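Local coordinates for exodeoxyribonuclease 10 (Escherichia coli, PDB 4FZX), which degrades single- and double-stranded DNA with 3' to 5' polarity, as a magnesium-dependent exonuclease of the DEDDh family involved in DNA repair, at residues 24-29 with 144-148; 35-39 with 58-64; 68-74 with 89-94. All blocks are in the same frame, centred on the assembly; numbering follows the deposited sequence.

Interaction 1: residues 24-29 with 144-148; sequences VIDGKI and AALLI
Ile148 wedges against the tip of the hairpin, overlapping Val24, Gly27 and Ile29. With chi1 in m and chi2 in t, its CD1 comes 3.6 Å from Gly27 O and 3.8 Å from Ile29 CG1, while its CG1 lies 3.8 Å from Val24 CG1. The hairpin is a tight two-residue one. Residues 24-25 end one strand, 28-29 begin the next, and a type I' turn from Ile25 to Lys28 joins them, closed by Ile25 N to Lys28 O (2.9 Å) and Lys28 N to Ile25 O (3.0 Å). Asp26 and Gly27 both have positive phi, which such a turn requires. Val24 and Ile29 flank the turn and send their CA-to-CB bonds toward the helix; that of Lys28 points away from it. This is sheet-on-helix packing of the RNase H-like exonuclease fold: helix 136-154, which also carries Asp139, a ligand of the bound sodium ion, packs against one face of the central sheet and here covers the end of its hairpin. Residues 144-148 form one regular helical turn, with Ile148 N bonded to Ala144 O at 2.9 Å. CA atoms are nearest at Val24-Ala144 (6.9 Å) and Gly27-Ile148 (6.1 Å). Ala144 touches both legs of the hairpin: its CB is 3.9 Å from Val24 CG2 and 3.9 Å from Ile29 CD1. Val24 (chi1 t) also puts CG2 4.1 Å from Leu147 CD2. No hydrogen bond crosses the contact; apolar side chains make most of it, and Ile4 of the neighbouring strand 2-9 packs on Val24, Ala144 and Leu147.

Interaction 2: residues 35-39 with 58-64; sequences HLVRP and VADKPWI
This is a loop packing against the end of an edge strand of the central sheet: residues 35-39 run off the end of strand 28-36, and residues 58-64, the connection between helices 55-58 and 64-67, pack along them, burying 605 Å². One direct hydrogen bond joins the two backbones, Arg38 N to Pro62 O at 2.9 Å and 162°. The nearest CA atoms are those of Arg38 and Lys61, 5.0 Å apart. A water bridges further on, donating to Arg38 O (2.6 Å) and accepting from Ile64 N (3.0 Å). The 58-64 connection starts with a type I beta turn from Val58 to Lys61, closed by Lys61 N to Val58 O at 3.2 Å, then runs extended through Pro62 and Trp63. Strand 28-36 is an outermost strand of the sheet in this exonuclease fold. Val58 (chi1 m) fits between Leu36 and Pro39: Val58 CG1 is 3.8 Å from Leu36 CD2, and Val58 CG2 is 3.7 Å from Pro39 CD. The CA-to-CB bond of Val37 points away from residues 58-64, yet Val37 CG1 lies 3.6 Å from Pro62 O and from Ile64 N. Arg38 is fully extended, all chi angles t, and crosses the Trp63 indole (chi1 m): its CD sits 3.7 Å from the centroid of the six-membered ring, 18° off the normal, a CH-pi contact. The guanidinium lies between Trp63 CZ2, 3.3 Å from Arg38 NH1, and Ala59 O, 3.6 Å from Arg38 NE, on opposite faces.

Interaction 3: residues 68-74 with 89-94; sequences IPHYYGS and LPEMPG
Met92, a selenomethionine here, folds back in an m, m, m rotamer so that SE meets Ile68 CG1 at 3.7 Å and CE lies 4.0 Å from Tyr71 CB and 4.2 Å from Tyr72 CD1, at the edge of that ring. Ile68 (t, p) also places CG1 4.1 Å from Pro90 CG. Tyr72, with chi1 m and chi2 near -22°, brings CD1 to 3.5 Å from Pro93 CD. Tyr71 has chi1 m as well, but its ring leads away from residues 89-94, and its OH is hydrogen-bonded to His35 ND1. Residues 68-71 have helical angles, with Tyr71 N to Ile68 O 2.9 Å; Gly73 then turns with positive phi. The nearest CA pairs are Ile68-Pro90 (7.6 Å), Tyr72-Pro93 (6.6 Å) and Ser74-Gly94 (6.1 Å), and no hydrogen bond joins the segments. They lead into the neighbouring parallel strands 76-79 and 95-98, which with helix 82-88 between them form a beta-alpha-beta unit of this RNase H-like exonuclease.

How the interactions relate
Interactions 2 and 3 come in series along the chain, both nested inside the long loop closed by interaction 1. Interactions 1 and 2 sit at the two ends of strand 28-36, their centres about 28 Å apart. Interaction 3 has its centre about 19 Å from the first and about 17 Å from the second, which it touches through the Tyr71-His35 hydrogen bond and the packing of Ile64 on Pro90. Interaction 1 joins a helix to the sheet's hairpin, interaction 2 a loop to the end of its outermost strand, and interaction 3 two loops leading into its parallel strands. Strand 2-9 of that sheet carries Asp6 and Glu8, which bind sodium here.

Interaction 1: residues 24-29 with 144-148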
ATOM      1  N   VAL C  24      34.555   5.673   8.461  1.00 15.01           N
ATOM      2  CA  VAL C  24      34.505   5.034   7.156  1.00 16.43           C
ATOM      3  C   VAL C  24      34.684   6.091   6.072  1.00 18.10           C
ATOM      4  O   VAL C  24      33.922   7.050   5.998  1.00 19.22           O
ATOM      5  CB  VAL C  24      33.183   4.245   6.946  1.00 16.43           C
ATOM      6  CG1 VAL C  24      33.109   3.683   5.526  1.00 13.81           C
ATOM      7  CG2 VAL C  24      33.063   3.107   7.978  1.00 14.38           C
ATOM      8  N   ILE C  25      35.776   5.969   5.326  1.00 21.02           N
ATOM      9  CA  ILE C  25      36.122   6.903   4.249  1.00 22.68           C
ATOM     10  C   ILE C  25      36.460   6.060   3.019  1.00 23.64           C
ATOM     11  O   ILE C  25      37.384   5.257   3.059  1.00 23.23           O
ATOM     12  CB  ILE C  25      37.383   7.764   4.617  1.00 23.35           C
ATOM     13  CG1 ILE C  25      37.262   8.343   6.037  1.00 23.92           C
ATOM     14  CG2 ILE C  25      37.612   8.880   3.571  1.00 23.05           C
ATOM     15  CD1 ILE C  25      38.367   9.334   6.428  1.00 20.19           C
ATOM     16  N   ASP C  26      35.681   6.207   1.950  1.00 24.89           N
ATOM     17  CA  ASP C  26      35.999   5.549   0.685  1.00 26.56           C
ATOM     18  C   ASP C  26      36.068   4.046   0.878  1.00 25.77           C
ATOM     19  O   ASP C  26      37.010   3.391   0.430  1.00 26.22           O
ATOM     20  CB  ASP C  26      37.325   6.076   0.118  1.00 27.61           C
ATOM     21  CG  ASP C  26      37.242   7.558  -0.316  1.00 35.11           C
ATOM     22  OD1 ASP C  26      36.134   8.026  -0.691  1.00 36.10           O
ATOM     23  OD2 ASP C  26      38.292   8.249  -0.281  1.00 38.43           O
ATOM     24  N   GLY C  27      35.089   3.513   1.601  1.00 24.82           N
ATOM     25  CA  GLY C  27      34.987   2.081   1.838  1.00 24.14           C
ATOM     26  C   GLY C  27      36.088   1.484   2.700  1.00 24.03           C
ATOM     27  O   GLY C  27      36.210   0.262   2.799  1.00 24.58           O
ATOM     28  N   LYS C  28      36.859   2.335   3.369  1.00 23.51           N
ATOM     29  CA  LYS C  28      37.888   1.859   4.290  1.00 23.12           C
ATOM     30  C   LYS C  28      37.629   2.325   5.706  1.00 21.32           C
ATOM     31  O   LYS C  28      37.027   3.370   5.913  1.00 20.25           O
ATOM     32  CB  LYS C  28      39.265   2.321   3.829  1.00 24.04           C
ATOM     33  CG  LYS C  28      39.606   1.869   2.413  1.00 27.72           C
ATOM     34  CD  LYS C  28      41.100   1.734   2.211  1.00 34.67           C
ATOM     35  CE  LYS C  28      41.416   0.704   1.128  1.00 37.85           C
ATOM     36  NZ  LYS C  28      41.252   1.298  -0.229  1.00 42.18           N
ATOM     37  N   ILE C  29      38.110   1.548   6.677  1.00 20.78           N
ATOM     38  CA  ILE C  29      37.979   1.879   8.099  1.00 19.28           C
ATOM     39  C   ILE C  29      39.266   2.413   8.697  1.00 19.17           C
ATOM     40  O   ILE C  29      40.260   1.702   8.765  1.00 21.33           O
ATOM     41  CB  ILE C  29      37.557   0.661   8.932  1.00 20.03           C
ATOM     42  CG1 ILE C  29      36.356  -0.039   8.292  1.00 18.58           C
ATOM     43  CG2 ILE C  29      37.227   1.090  10.368  1.00 17.18           C
ATOM     44  CD1 ILE C  29      36.067  -1.401   8.891  1.00 20.63           C
ATOM     45  N   ALA C 144      30.889  -0.898  11.465  1.00 10.52           N
ATOM     46  CA  ALA C 144      31.498  -0.296  10.283  1.00 11.15           C
ATOM     47  C   ALA C 144      31.488  -1.278   9.117  1.00 11.81           C
ATOM     48  O   ALA C 144      31.085  -0.925   8.001  1.00 12.41           O
ATOM     49  CB  ALA C 144      32.927   0.170  10.583  1.00  9.73           C
ATOM     50  N   ALA C 145      31.906  -2.517   9.370  1.00 12.26           N
ATOM     51  CA  ALA C 145      31.835  -3.552   8.327  1.00 12.94           C
ATOM     52  C   ALA C 145      30.405  -3.716   7.813  1.00 12.64           C
ATOM     53  O   ALA C 145      30.173  -3.852   6.616  1.00 14.22           O
ATOM     54  CB  ALA C 145      32.389  -4.902   8.842  1.00 12.28           C
ATOM     55  N   LEU C 146      29.443  -3.696   8.727  1.00 12.64           N
ATOM     56  CA  LEU C 146      28.047  -3.778   8.345  1.00 11.66           C
ATOM     57  C   LEU C 146      27.612  -2.581   7.494  1.00 12.01           C
ATOM     58  O   LEU C 146      26.860  -2.735   6.538  1.00 12.57           O
ATOM     59  CB  LEU C 146      27.166  -3.889   9.585  1.00 11.39           C
ATOM     60  CG  LEU C 146      25.664  -3.772   9.334  1.00 11.66           C
ATOM     61  CD1 LEU C 146      25.166  -4.868   8.368  1.00 11.02           C
ATOM     62  CD2 LEU C 146      24.884  -3.782  10.653  1.00 11.21           C
ATOM     63  N   LEU C 147      28.097  -1.392   7.835  1.00 11.53           N
ATOM     64  CA  LEU C 147      27.698  -0.186   7.130  1.00 11.83           C
ATOM     65  C   LEU C 147      28.280  -0.180   5.714  1.00 12.46           C
ATOM     66  O   LEU C 147      27.597   0.167   4.750  1.00 13.06           O
ATOM     67  CB  LEU C 147      28.154   1.060   7.900  1.00 11.56           C
ATOM     68  CG  LEU C 147      28.136   2.354   7.073  1.00 12.62           C
ATOM     69  CD1 LEU C 147      26.687   2.864   6.854  1.00  8.24           C
ATOM     70  CD2 LEU C 147      28.999   3.409   7.708  1.00  8.10           C
ATOM     71  N   ILE C 148      29.514  -0.646   5.581  1.00 13.09           N
ATOM     72  CA  ILE C 148      30.149  -0.721   4.269  1.00 13.33           C
ATOM     73  C   ILE C 148      29.380  -1.681   3.369  1.00 14.54           C
ATOM     74  O   ILE C 148      29.089  -1.365   2.207  1.00 14.83           O
ATOM     75  CB  ILE C 148      31.648  -1.141   4.361  1.00 12.91           C
ATOM     76  CG1 ILE C 148      32.472  -0.003   4.949  1.00 11.07           C
ATOM     77  CG2 ILE C 148      32.195  -1.520   2.959  1.00 13.29           C
ATOM     78  CD1 ILE C 148      33.824  -0.415   5.475  1.00 10.48           C
TER

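Interaction 2: residues 35-39 with 58-64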
ATOM      1  N   HIS C  35      37.850   5.093  24.552  1.00  8.90           N
ATOM      2  CA  HIS C  35      38.154   5.463  25.916  1.00 10.05           C
ATOM      3  C   HIS C  35      37.304   4.608  26.829  1.00 11.30           C
ATOM      4  O   HIS C  35      36.071   4.512  26.633  1.00 11.31           O
ATOM      5  CB  HIS C  35      37.802   6.934  26.177  1.00  9.37           C
ATOM      6  CG  HIS C  35      38.605   7.898  25.372  1.00 11.27           C
ATOM      7  ND1 HIS C  35      38.309   8.196  24.057  1.00  9.21           N
ATOM      8  CD2 HIS C  35      39.724   8.598  25.677  1.00  9.84           C
ATOM      9  CE1 HIS C  35      39.190   9.070  23.602  1.00 11.39           C
ATOM     10  NE2 HIS C  35      40.044   9.347  24.572  1.00 13.00           N
ATOM     11  N   LEU C  36      37.930   4.093  27.888  1.00  8.97           N
ATOM     12  CA  LEU C  36      37.184   3.693  29.063  1.00  9.54           C
ATOM     13  C   LEU C  36      36.773   4.930  29.841  1.00  9.54           C
ATOM     14  O   LEU C  36      37.538   5.891  29.944  1.00  9.85           O
ATOM     15  CB  LEU C  36      38.020   2.766  29.945  1.00  9.20           C
ATOM     16  CG  LEU C  36      38.154   1.348  29.406  1.00 10.52           C
ATOM     17  CD1 LEU C  36      39.461   0.699  29.900  1.00  8.53           C
ATOM     18  CD2 LEU C  36      36.927   0.531  29.813  1.00  7.94           C
ATOM     19  N   VAL C  37      35.617   4.851  30.481  1.00  9.11           N
ATOM     20  CA  VAL C  37      34.978   6.017  31.030  1.00 10.68           C
ATOM     21  C   VAL C  37      34.442   5.709  32.425  1.00 11.94           C
ATOM     22  O   VAL C  37      33.868   4.636  32.654  1.00 11.19           O
ATOM     23  CB  VAL C  37      33.796   6.462  30.148  1.00 11.25           C
ATOM     24  CG1 VAL C  37      32.994   7.575  30.842  1.00  6.34           C
ATOM     25  CG2 VAL C  37      34.286   6.894  28.784  1.00 10.60           C
ATOM     26  N   ARG C  38      34.625   6.653  33.344  1.00 10.98           N
ATOM     27  CA  ARG C  38      34.035   6.551  34.666  1.00 13.33           C
ATOM     28  C   ARG C  38      32.547   6.907  34.634  1.00 13.38           C
ATOM     29  O   ARG C  38      32.185   8.001  34.269  1.00 14.96           O
ATOM     30  CB  ARG C  38      34.769   7.472  35.630  1.00 13.45           C
ATOM     31  CG  ARG C  38      34.415   7.268  37.091  1.00 15.08           C
ATOM     32  CD  ARG C  38      35.176   8.270  37.918  1.00 20.77           C
ATOM     33  NE  ARG C  38      34.853   8.195  39.339  1.00 27.72           N
ATOM     34  CZ  ARG C  38      35.327   9.040  40.250  1.00 31.70           C
ATOM     35  NH1 ARG C  38      36.129  10.039  39.885  1.00 28.93           N
ATOM     36  NH2 ARG C  38      34.992   8.899  41.527  1.00 35.24           N
ATOM     37  N   PRO C  39      31.681   5.968  35.016  1.00 14.26           N
ATOM     38  CA  PRO C  39      30.253   6.203  34.820  1.00 14.62           C
ATOM     39  C   PRO C  39      29.650   7.076  35.926  1.00 15.38           C
ATOM     40  O   PRO C  39      30.241   7.221  36.985  1.00 14.20           O
ATOM     41  CB  PRO C  39      29.666   4.792  34.885  1.00 12.92           C
ATOM     42  CG  PRO C  39      30.587   4.071  35.805  1.00 13.09           C
ATOM     43  CD  PRO C  39      31.957   4.616  35.541  1.00 12.94           C
ATOM     44  N   VAL C  58      37.393   1.014  35.603  1.00 15.68           N
ATOM     45  CA  VAL C  58      36.989   2.375  35.231  1.00 15.53           C
ATOM     46  C   VAL C  58      37.046   3.399  36.367  1.00 16.78           C
ATOM     47  O   VAL C  58      36.760   4.582  36.153  1.00 16.88           O
ATOM     48  CB  VAL C  58      35.598   2.413  34.519  1.00 14.72           C
ATOM     49  CG1 VAL C  58      35.628   1.589  33.245  1.00 11.55           C
ATOM     50  CG2 VAL C  58      34.502   1.921  35.433  1.00 11.28           C
ATOM     51  N   ALA C  59      37.539   2.965  37.529  1.00 18.17           N
ATOM     52  CA  ALA C  59      37.492   3.763  38.766  1.00 18.97           C
ATOM     53  C   ALA C  59      38.215   5.105  38.680  1.00 19.97           C
ATOM     54  O   ALA C  59      37.801   6.069  39.309  1.00 20.85           O
ATOM     55  CB  ALA C  59      38.023   2.948  39.955  1.00 18.94           C
ATOM     56  N   ASP C  60      39.309   5.150  37.927  1.00 21.36           N
ATOM     57  CA  ASP C  60      40.159   6.345  37.839  1.00 21.68           C
ATOM     58  C   ASP C  60      40.100   6.989  36.438  1.00 20.54           C
ATOM     59  O   ASP C  60      41.022   7.685  36.023  1.00 21.44           O
ATOM     60  CB  ASP C  60      41.604   5.956  38.144  1.00 22.36           C
ATOM     61  CG  ASP C  60      42.116   4.886  37.206  1.00 29.38           C
ATOM     62  OD1 ASP C  60      41.281   4.100  36.682  1.00 39.19           O
ATOM     63  OD2 ASP C  60      43.333   4.858  36.932  1.00 38.12           O
ATOM     64  N   LYS C  61      39.035   6.726  35.698  1.00 18.90           N
ATOM     65  CA  LYS C  61      38.979   7.151  34.308  1.00 17.19           C
ATOM     66  C   LYS C  61      38.324   8.511  34.212  1.00 15.49           C
ATOM     67  O   LYS C  61      37.735   8.984  35.164  1.00 14.42           O
ATOM     68  CB  LYS C  61      38.231   6.114  33.457  1.00 16.59           C
ATOM     69  CG  LYS C  61      38.997   4.817  33.270  1.00 17.58           C
ATOM     70  CD  LYS C  61      40.303   5.084  32.541  1.00 21.87           C
ATOM     71  CE  LYS C  61      41.058   3.817  32.216  1.00 22.70           C
ATOM     72  NZ  LYS C  61      41.742   3.307  33.416  1.00 27.72           N
ATOM     73  N   PRO C  62      38.437   9.158  33.054  1.00 15.57           N
ATOM     74  CA  PRO C  62      37.750  10.443  32.902  1.00 14.09           C
ATOM     75  C   PRO C  62      36.220  10.275  32.852  1.00 14.38           C
ATOM     76  O   PRO C  62      35.727   9.208  32.464  1.00 13.33           O
ATOM     77  CB  PRO C  62      38.281  10.978  31.563  1.00 14.66           C
ATOM     78  CG  PRO C  62      39.487  10.140  31.231  1.00 14.87           C
ATOM     79  CD  PRO C  62      39.339   8.840  31.929  1.00 14.50           C
ATOM     80  N   TRP C  63      35.483  11.320  33.247  1.00 13.24           N
ATOM     81  CA  TRP C  63      34.027  11.363  33.048  1.00 14.62           C
ATOM     82  C   TRP C  63      33.695  11.482  31.570  1.00 13.78           C
ATOM     83  O   TRP C  63      34.551  11.881  30.782  1.00 15.52           O
ATOM     84  CB  TRP C  63      33.410  12.550  33.790  1.00 13.70           C
ATOM     85  CG  TRP C  63      33.756  12.618  35.259  1.00 18.59           C
ATOM     86  CD1 TRP C  63      34.564  13.545  35.867  1.00 20.55           C
ATOM     87  CD2 TRP C  63      33.219  11.804  36.312  1.00 20.13           C
ATOM     88  NE1 TRP C  63      34.596  13.328  37.223  1.00 22.68           N
ATOM     89  CE2 TRP C  63      33.767  12.284  37.531  1.00 21.20           C
ATOM     90  CE3 TRP C  63      32.333  10.720  36.347  1.00 21.34           C
ATOM     91  CZ2 TRP C  63      33.488  11.695  38.763  1.00 21.00           C
ATOM     92  CZ3 TRP C  63      32.039  10.137  37.582  1.00 25.99           C
ATOM     93  CH2 TRP C  63      32.603  10.646  38.779  1.00 25.79           C
ATOM     94  N   ILE C  64      32.466  11.136  31.189  1.00 12.48           N
ATOM     95  CA  ILE C  64      32.064  11.205  29.782  1.00 12.59           C
ATOM     96  C   ILE C  64      32.245  12.617  29.194  1.00 14.50           C
ATOM     97  O   ILE C  64      32.695  12.764  28.055  1.00 15.11           O
ATOM     98  CB  ILE C  64      30.610  10.665  29.535  1.00 12.23           C
ATOM     99  CG1 ILE C  64      30.281  10.617  28.043  1.00  9.91           C
ATOM    100  CG2 ILE C  64      29.553  11.483  30.279  1.00 10.28           C
ATOM    101  CD1 ILE C  64      31.248   9.797  27.219  1.00  5.04           C
TER
HETATM  102  O   HOH W   1      30.552   9.608  32.939  1.00  8.78           O

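Interaction 3: residues 68-74 with 89-94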
ATOM      1  N   ILE C  68      34.095  13.134  25.658  1.00 14.04           N
ATOM      2  CA  ILE C  68      33.215  13.281  24.495  1.00 13.94           C
ATOM      3  C   ILE C  68      33.706  14.266  23.418  1.00 14.19           C
ATOM      4  O   ILE C  68      33.546  13.994  22.224  1.00 14.19           O
ATOM      5  CB  ILE C  68      31.728  13.520  24.885  1.00 13.16           C
ATOM      6  CG1 ILE C  68      30.807  13.110  23.737  1.00 13.19           C
ATOM      7  CG2 ILE C  68      31.483  14.955  25.300  1.00 14.25           C
ATOM      8  CD1 ILE C  68      30.950  11.642  23.327  1.00 11.55           C
ATOM      9  N   PRO C  69      34.400  15.352  23.822  1.00 14.35           N
ATOM     10  CA  PRO C  69      34.810  16.308  22.777  1.00 15.71           C
ATOM     11  C   PRO C  69      35.767  15.730  21.737  1.00 15.07           C
ATOM     12  O   PRO C  69      35.772  16.189  20.604  1.00 16.32           O
ATOM     13  CB  PRO C  69      35.472  17.444  23.568  1.00 16.33           C
ATOM     14  CG  PRO C  69      34.885  17.314  24.968  1.00 16.32           C
ATOM     15  CD  PRO C  69      34.755  15.829  25.168  1.00 13.06           C
ATOM     16  N   HIS C  70      36.474  14.655  22.077  1.00 14.77           N
ATOM     17  CA  HIS C  70      37.389  14.001  21.127  1.00 13.77           C
ATOM     18  C   HIS C  70      36.673  13.333  19.971  1.00 12.87           C
ATOM     19  O   HIS C  70      37.270  13.063  18.930  1.00 12.70           O
ATOM     20  CB  HIS C  70      38.251  12.969  21.845  1.00 14.29           C
ATOM     21  CG  HIS C  70      39.101  13.548  22.929  1.00 15.27           C
ATOM     22  ND1 HIS C  70      39.112  13.050  24.212  1.00 16.70           N
ATOM     23  CD2 HIS C  70      39.950  14.605  22.927  1.00 14.52           C
ATOM     24  CE1 HIS C  70      39.924  13.775  24.957  1.00 16.03           C
ATOM     25  NE2 HIS C  70      40.446  14.726  24.200  1.00 17.25           N
ATOM     26  N   TYR C  71      35.378  13.121  20.143  1.00 13.33           N
ATOM     27  CA  TYR C  71      34.541  12.485  19.137  1.00 13.33           C
ATOM     28  C   TYR C  71      33.788  13.491  18.263  1.00 13.79           C
ATOM     29  O   TYR C  71      33.188  13.103  17.239  1.00 14.20           O
ATOM     30  CB  TYR C  71      33.567  11.503  19.817  1.00 13.80           C
ATOM     31  CG  TYR C  71      34.304  10.365  20.503  1.00 13.25           C
ATOM     32  CD1 TYR C  71      34.583   9.181  19.822  1.00 12.67           C
ATOM     33  CD2 TYR C  71      34.845  10.531  21.778  1.00 12.51           C
ATOM     34  CE1 TYR C  71      35.351   8.159  20.423  1.00 12.01           C
ATOM     35  CE2 TYR C  71      35.617   9.531  22.383  1.00 13.80           C
ATOM     36  CZ  TYR C  71      35.852   8.341  21.700  1.00 11.51           C
ATOM     37  OH  TYR C  71      36.602   7.351  22.293  1.00 13.26           O
ATOM     38  N   TYR C  72      33.859  14.778  18.622  1.00 12.12           N
ATOM     39  CA  TYR C  72      33.369  15.851  17.729  1.00 13.24           C
ATOM     40  C   TYR C  72      34.113  15.853  16.404  1.00 14.07           C
ATOM     41  O   TYR C  72      35.216  15.300  16.290  1.00 15.01           O
ATOM     42  CB  TYR C  72      33.489  17.241  18.380  1.00 12.79           C
ATOM     43  CG  TYR C  72      32.685  17.418  19.651  1.00 10.29           C
ATOM     44  CD1 TYR C  72      31.593  16.610  19.924  1.00  7.07           C
ATOM     45  CD2 TYR C  72      33.004  18.416  20.561  1.00 10.06           C
ATOM     46  CE1 TYR C  72      30.886  16.730  21.111  1.00 11.98           C
ATOM     47  CE2 TYR C  72      32.281  18.565  21.748  1.00  9.65           C
ATOM     48  CZ  TYR C  72      31.229  17.712  22.014  1.00 11.87           C
ATOM     49  OH  TYR C  72      30.492  17.859  23.168  1.00 11.94           O
ATOM     50  N   GLY C  73      33.489  16.431  15.385  1.00 16.17           N
ATOM     51  CA  GLY C  73      34.192  16.717  14.122  1.00 16.52           C
ATOM     52  C   GLY C  73      33.675  15.949  12.917  1.00 17.91           C
ATOM     53  O   GLY C  73      34.392  15.812  11.920  1.00 18.88           O
ATOM     54  N   SER C  74      32.454  15.408  13.018  1.00 16.83           N
ATOM     55  CA  SER C  74      31.845  14.660  11.918  1.00 15.34           C
ATOM     56  C   SER C  74      30.454  15.205  11.601  1.00 15.78           C
ATOM     57  O   SER C  74      29.709  15.601  12.508  1.00 16.02           O
ATOM     58  CB  SER C  74      31.756  13.171  12.291  1.00 15.97           C
ATOM     59  OG  SER C  74      31.413  12.350  11.178  1.00 15.71           O
ATOM     60  N   LEU C  89      24.319   9.252  25.329  1.00 15.02           N
ATOM     61  CA  LEU C  89      25.459  10.138  25.152  1.00 16.58           C
ATOM     62  C   LEU C  89      25.016  11.597  25.313  1.00 17.75           C
ATOM     63  O   LEU C  89      23.852  11.923  25.060  1.00 18.05           O
ATOM     64  CB  LEU C  89      26.044   9.939  23.753  1.00 16.14           C
ATOM     65  CG  LEU C  89      27.280   9.066  23.500  1.00 19.18           C
ATOM     66  CD1 LEU C  89      27.693   8.202  24.664  1.00 14.39           C
ATOM     67  CD2 LEU C  89      27.148   8.252  22.212  1.00 17.40           C
ATOM     68  N   PRO C  90      25.965  12.491  25.660  1.00 19.48           N
ATOM     69  CA  PRO C  90      25.742  13.943  25.502  1.00 19.92           C
ATOM     70  C   PRO C  90      25.440  14.295  24.051  1.00 20.80           C
ATOM     71  O   PRO C  90      25.806  13.542  23.141  1.00 20.06           O
ATOM     72  CB  PRO C  90      27.093  14.562  25.910  1.00 20.19           C
ATOM     73  CG  PRO C  90      27.878  13.450  26.570  1.00 20.21           C
ATOM     74  CD  PRO C  90      27.376  12.179  25.953  1.00 18.87           C
ATOM     75  N   GLU C  91      24.764  15.419  23.837  1.00 21.99           N
ATOM     76  CA  GLU C  91      24.387  15.843  22.488  1.00 24.29           C
ATOM     77  C   GLU C  91      25.586  15.856  21.538  1.00 22.81           C
ATOM     78  O   GLU C  91      26.618  16.420  21.858  1.00 24.67           O
ATOM     79  CB  GLU C  91      23.727  17.227  22.521  1.00 24.55           C
ATOM     80  CG  GLU C  91      23.246  17.706  21.150  1.00 32.03           C
ATOM     81  CD  GLU C  91      22.438  19.005  21.220  1.00 42.21           C
ATOM     82  OE1 GLU C  91      22.826  19.992  20.550  1.00 44.28           O
ATOM     83  OE2 GLU C  91      21.416  19.036  21.941  1.00 43.37           O
HETATM   84  N   MSE C  92      25.426  15.255  20.362  1.00 22.21           N
HETATM   85  CA  MSE C  92      26.490  15.230  19.346  1.00 21.59           C
HETATM   86  C   MSE C  92      26.202  16.249  18.231  1.00 21.96           C
HETATM   87  O   MSE C  92      25.035  16.553  17.959  1.00 21.84           O
HETATM   88  CB  MSE C  92      26.626  13.823  18.742  1.00 22.36           C
HETATM   89  CG  MSE C  92      26.896  12.721  19.762  1.00 21.48           C
HETATM   90 SE   MSE C  92      28.534  13.063  20.769  1.00 31.71          SE
HETATM   91  CE  MSE C  92      29.828  12.832  19.343  1.00 14.23           C
ATOM     92  N   PRO C  93      27.267  16.772  17.587  1.00 21.23           N
ATOM     93  CA  PRO C  93      27.162  17.877  16.627  1.00 22.36           C
ATOM     94  C   PRO C  93      26.683  17.488  15.229  1.00 23.64           C
ATOM     95  O   PRO C  93      26.635  18.337  14.354  1.00 27.43           O
ATOM     96  CB  PRO C  93      28.602  18.399  16.532  1.00 20.73           C
ATOM     97  CG  PRO C  93      29.442  17.260  16.926  1.00 19.50           C
ATOM     98  CD  PRO C  93      28.663  16.553  17.997  1.00 20.35           C
ATOM     99  N   GLY C  94      26.380  16.224  14.993  1.00 23.56           N
ATOM    100  CA  GLY C  94      26.108  15.791  13.617  1.00 22.99           C
ATOM    101  C   GLY C  94      24.699  15.282  13.411  1.00 21.97           C
ATOM    102  O   GLY C  94      23.790  15.640  14.146  1.00 22.82           O
TER